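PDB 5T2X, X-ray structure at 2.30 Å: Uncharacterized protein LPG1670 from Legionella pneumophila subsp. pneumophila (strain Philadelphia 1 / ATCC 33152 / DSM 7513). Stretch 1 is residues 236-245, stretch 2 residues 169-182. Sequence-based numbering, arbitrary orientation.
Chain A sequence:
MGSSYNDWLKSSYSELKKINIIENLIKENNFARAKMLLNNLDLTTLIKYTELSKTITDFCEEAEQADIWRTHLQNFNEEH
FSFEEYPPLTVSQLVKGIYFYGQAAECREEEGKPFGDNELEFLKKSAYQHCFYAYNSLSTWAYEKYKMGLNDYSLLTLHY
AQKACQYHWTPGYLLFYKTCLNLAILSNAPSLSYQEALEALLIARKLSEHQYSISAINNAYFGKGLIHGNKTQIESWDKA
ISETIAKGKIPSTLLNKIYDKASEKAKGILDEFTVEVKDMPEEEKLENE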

# COMPACT_ATOMS: atom_id res chain seq x y z
N SER A 236 19.60 3.48 11.03
CA SER A 236 19.65 4.92 11.18
C SER A 236 19.63 5.55 9.80
O SER A 236 20.10 4.96 8.82
CB SER A 236 20.91 5.36 11.95
OG SER A 236 21.00 6.77 12.00
N TRP A 237 19.09 6.77 9.73
CA TRP A 237 19.01 7.49 8.47
C TRP A 237 20.40 7.71 7.87
O TRP A 237 20.67 7.30 6.74
CB TRP A 237 18.30 8.83 8.67
CG TRP A 237 16.80 8.73 8.79
CD1 TRP A 237 16.04 9.05 9.88
CD2 TRP A 237 15.89 8.29 7.78
NE1 TRP A 237 14.71 8.83 9.60
CE2 TRP A 237 14.59 8.37 8.32
CE3 TRP A 237 16.05 7.84 6.46
CZ2 TRP A 237 13.46 8.01 7.59
CZ3 TRP A 237 14.92 7.48 5.75
CH2 TRP A 237 13.65 7.57 6.31
N ASP A 238 21.29 8.36 8.63
CA ASP A 238 22.63 8.65 8.11
C ASP A 238 23.41 7.37 7.85
O ASP A 238 24.22 7.32 6.92
CB ASP A 238 23.38 9.55 9.08
CG ASP A 238 22.76 10.93 9.19
OD1 ASP A 238 22.25 11.43 8.17
OD2 ASP A 238 22.79 11.50 10.30
N LYS A 239 23.20 6.33 8.67
CA LYS A 239 23.87 5.06 8.43
C LYS A 239 23.42 4.43 7.12
O LYS A 239 24.25 3.92 6.35
CB LYS A 239 23.60 4.11 9.59
CG LYS A 239 24.25 4.52 10.91
CD LYS A 239 25.68 4.03 11.00
CE LYS A 239 26.22 4.16 12.42
NZ LYS A 239 27.45 3.36 12.62
N ALA A 240 22.12 4.46 6.83
CA ALA A 240 21.61 3.87 5.60
C ALA A 240 22.02 4.70 4.38
O ALA A 240 22.33 4.14 3.33
CB ALA A 240 20.09 3.73 5.67
N ILE A 241 22.01 6.02 4.51
CA ILE A 241 22.44 6.88 3.41
C ILE A 241 23.91 6.67 3.11
O ILE A 241 24.32 6.58 1.94
CB ILE A 241 22.13 8.35 3.73
CG1 ILE A 241 20.62 8.57 3.85
CG2 ILE A 241 22.72 9.28 2.67
CD1 ILE A 241 20.23 9.93 4.38
N SER A 242 24.74 6.57 4.15
CA SER A 242 26.18 6.42 3.94
C SER A 242 26.52 5.08 3.31
O SER A 242 27.38 5.01 2.43
CB SER A 242 26.92 6.59 5.27
OG SER A 242 26.74 7.90 5.79
N GLU A 243 25.85 4.01 3.73
CA GLU A 243 26.15 2.69 3.17
C GLU A 243 25.68 2.57 1.72
O GLU A 243 26.31 1.86 0.93
CB GLU A 243 25.52 1.59 4.03
CG GLU A 243 26.18 1.43 5.38
CD GLU A 243 25.74 0.16 6.09
OE1 GLU A 243 26.07 0.00 7.29
OE2 GLU A 243 25.07 -0.68 5.45
N THR A 244 24.60 3.26 1.36
CA THR A 244 24.16 3.25 -0.03
C THR A 244 25.17 3.95 -0.93
O THR A 244 25.44 3.50 -2.05
CB THR A 244 22.78 3.90 -0.15
OG1 THR A 244 21.82 3.15 0.60
CG2 THR A 244 22.34 3.97 -1.61
N ILE A 245 25.74 5.06 -0.46
CA ILE A 245 26.74 5.78 -1.24
C ILE A 245 28.02 4.97 -1.36
O ILE A 245 28.68 4.96 -2.41
CB ILE A 245 26.99 7.17 -0.63
CG1 ILE A 245 25.70 8.00 -0.64
CG2 ILE A 245 28.10 7.90 -1.36
CD1 ILE A 245 25.83 9.35 0.00
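Stretch 2, residues 169-182: WTPGYLLFYKTCLN

Two helices that run side by side need not interlock closely to touch; when their axes stand well apart, contact is made by side chains that reach across the gap, often large ones, and the contact becomes a series of separate touches. The packing of residues 169-182 on residues 236-245 in LPG1670 is a clear example. Stretch 2 is helical, with an unbroken ladder of backbone hydrogen bonds from Tyr173 N to Trp169 O (3.1 Å) through Asn182 N to Lys178 O (3.0 Å), and the helix continues beyond Asn182. In stretch 1, Ser236 occupies the N-cap position and the helix runs from Trp237 past Ile245. The two helices point broadly the same way: their N-to-C directions differ by 32°, which is also the signed crossing angle, and their axes come no closer than 12.6 Å. That spacing is wide, and even the nearest pair of backbone positions, Thr244 CA and Leu181 CA, lies 8.3 Å apart. The buried surface is correspondingly modest, 222 Å² summed over both sides.

The residues of stretch 2 that make contact, Thr170, Leu174, Tyr177 and Leu181, recur at intervals of three or four and so line one side of the helix, each with its CA-to-CB bond directed toward stretch 1. Their counterparts, Trp237, Ala240 and Thr244, follow the same rhythm. Because the directions are similar, the order is preserved: the start of one helix meets the early part of the other, and Thr244 meets Tyr177 and Leu181 further along.

Apolar contacts begin at Trp237. Its CA-to-CB bond points sideways, yet with chi1 in the m well the indole ends nearer to stretch 2. Trp237 CZ3 lies 4.1 Å from Leu174 CD2, an apolar pairing in which the methyl approaches the indole obliquely. The ring's edge meets Thr170, whose methyl CG2 is 4.2 Å from Trp237 CH2. Thr170 OG1 is hydrogen-bonded elsewhere in the structure.

Tyr177 supplies the other long reach, from stretch 2 toward stretch 1. Its chi1 of 145° falls between the usual wells, and its phenol extends to Ala240, with Tyr177 OH 3.9 Å from Ala240 CB. The small alanine thus meets the far end of a large aromatic side chain. At the edge of the same ring, near its plane, Thr244 OG1 stands 3.5 Å from Tyr177 CE1. Leu181 adds a looser touch, its CD2 being 4.4 Å from Thr244 OG1.

Within these two stretches, the side-chain hydrogen bonds stay inside each helix, and none passes between them. Thr244 OG1 donates to Ala240 O at 2.9 Å, one turn back in its own helix, so the hydroxyl that rests against Tyr177 is already satisfied as a donor. The same device recurs where Ser242 OG donates to Asp238 O at 2.8 Å and, in stretch 2, where Thr179 OG1 donates to Leu175 O at 2.7 Å. Contact between the helices therefore rests on van der Waals packing.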

# COMPACT_ATOMS: atom_id res chain seq x y z
N TRP A 169 3.80 7.31 1.14
CA TRP A 169 4.69 8.30 1.76
C TRP A 169 6.04 7.65 2.10
O TRP A 169 6.65 7.04 1.22
CB TRP A 169 3.95 8.92 2.94
CG TRP A 169 2.79 9.77 2.55
CD1 TRP A 169 1.53 9.35 2.23
CD2 TRP A 169 2.77 11.20 2.44
NE1 TRP A 169 0.73 10.42 1.92
CE2 TRP A 169 1.47 11.57 2.05
CE3 TRP A 169 3.73 12.20 2.63
CZ2 TRP A 169 1.11 12.90 1.84
CZ3 TRP A 169 3.37 13.51 2.43
CH2 TRP A 169 2.07 13.85 2.04
N THR A 170 6.52 7.75 3.35
CA THR A 170 7.86 7.27 3.67
C THR A 170 7.98 5.75 3.57
O THR A 170 8.94 5.27 2.96
CB THR A 170 8.28 7.79 5.05
OG1 THR A 170 8.53 9.19 4.98
CG2 THR A 170 9.53 7.07 5.55
N PRO A 171 7.07 4.94 4.14
CA PRO A 171 7.20 3.49 3.96
C PRO A 171 7.16 3.06 2.51
O PRO A 171 7.78 2.05 2.15
CB PRO A 171 6.02 2.93 4.76
CG PRO A 171 5.74 3.96 5.78
CD PRO A 171 5.99 5.27 5.10
N GLY A 172 6.44 3.79 1.65
CA GLY A 172 6.45 3.47 0.24
C GLY A 172 7.81 3.69 -0.40
O GLY A 172 8.32 2.83 -1.12
N TYR A 173 8.42 4.85 -0.14
CA TYR A 173 9.74 5.12 -0.70
C TYR A 173 10.82 4.26 -0.06
O TYR A 173 11.82 3.95 -0.72
CB TYR A 173 10.07 6.61 -0.55
CG TYR A 173 9.41 7.47 -1.60
CD1 TYR A 173 10.01 7.68 -2.83
CD2 TYR A 173 8.17 8.05 -1.37
CE1 TYR A 173 9.41 8.45 -3.80
CE2 TYR A 173 7.56 8.83 -2.33
CZ TYR A 173 8.18 9.02 -3.55
OH TYR A 173 7.57 9.79 -4.51
N LEU A 174 10.64 3.86 1.20
CA LEU A 174 11.57 2.91 1.79
C LEU A 174 11.47 1.54 1.12
O LEU A 174 12.48 0.85 0.97
CB LEU A 174 11.32 2.79 3.29
CG LEU A 174 11.85 3.94 4.15
CD1 LEU A 174 11.60 3.68 5.62
CD2 LEU A 174 13.33 4.16 3.88
N LEU A 175 10.26 1.15 0.70
CA LEU A 175 10.11 -0.09 -0.05
C LEU A 175 10.80 0.00 -1.41
O LEU A 175 11.50 -0.93 -1.83
CB LEU A 175 8.63 -0.44 -0.22
CG LEU A 175 8.31 -1.61 -1.14
CD1 LEU A 175 8.92 -2.90 -0.61
CD2 LEU A 175 6.81 -1.76 -1.31
N PHE A 176 10.62 1.13 -2.10
CA PHE A 176 11.31 1.34 -3.37
C PHE A 176 12.82 1.36 -3.17
O PHE A 176 13.57 0.82 -3.99
CB PHE A 176 10.84 2.66 -4.00
CG PHE A 176 11.28 2.85 -5.43
CD1 PHE A 176 12.50 3.42 -5.72
CD2 PHE A 176 10.45 2.47 -6.47
CE1 PHE A 176 12.90 3.60 -7.04
CE2 PHE A 176 10.84 2.65 -7.79
CZ PHE A 176 12.07 3.22 -8.07
N TYR A 177 13.28 1.97 -2.07
CA TYR A 177 14.71 1.99 -1.78
C TYR A 177 15.25 0.59 -1.54
O TYR A 177 16.29 0.21 -2.10
CB TYR A 177 14.97 2.90 -0.57
CG TYR A 177 16.09 2.44 0.33
CD1 TYR A 177 17.42 2.66 -0.00
CD2 TYR A 177 15.82 1.81 1.54
CE1 TYR A 177 18.45 2.24 0.83
CE2 TYR A 177 16.83 1.39 2.38
CZ TYR A 177 18.14 1.61 2.02
OH TYR A 177 19.16 1.20 2.85
N LYS A 178 14.55 -0.20 -0.72
CA LYS A 178 15.00 -1.56 -0.45
C LYS A 178 14.89 -2.44 -1.70
O LYS A 178 15.71 -3.34 -1.89
CB LYS A 178 14.19 -2.16 0.69
CG LYS A 178 14.73 -3.48 1.21
CD LYS A 178 16.15 -3.32 1.73
CE LYS A 178 16.73 -4.64 2.21
NZ LYS A 178 18.11 -4.49 2.74
N THR A 179 13.89 -2.19 -2.55
CA THR A 179 13.76 -2.96 -3.77
C THR A 179 14.93 -2.70 -4.72
O THR A 179 15.43 -3.63 -5.36
CB THR A 179 12.43 -2.64 -4.46
OG1 THR A 179 11.35 -2.97 -3.58
CG2 THR A 179 12.28 -3.43 -5.75
N CYS A 180 15.39 -1.45 -4.80
CA CYS A 180 16.53 -1.13 -5.64
C CYS A 180 17.81 -1.79 -5.11
O CYS A 180 18.66 -2.22 -5.90
CB CYS A 180 16.71 0.38 -5.74
SG CYS A 180 15.42 1.23 -6.68
N LEU A 181 17.96 -1.87 -3.79
CA LEU A 181 19.11 -2.56 -3.22
C LEU A 181 19.09 -4.04 -3.58
O LEU A 181 20.12 -4.60 -3.97
CB LEU A 181 19.14 -2.40 -1.70
CG LEU A 181 19.38 -1.01 -1.10
CD1 LEU A 181 19.54 -1.12 0.41
CD2 LEU A 181 20.58 -0.33 -1.72
N ASN A 182 17.93 -4.68 -3.47
CA ASN A 182 17.83 -6.10 -3.80
C ASN A 182 18.06 -6.35 -5.28
O ASN A 182 18.59 -7.41 -5.66
CB ASN A 182 16.47 -6.64 -3.37
CG ASN A 182 16.29 -6.63 -1.86
OD1 ASN A 182 17.15 -6.13 -1.13
ND2 ASN A 182 15.18 -7.18 -1.39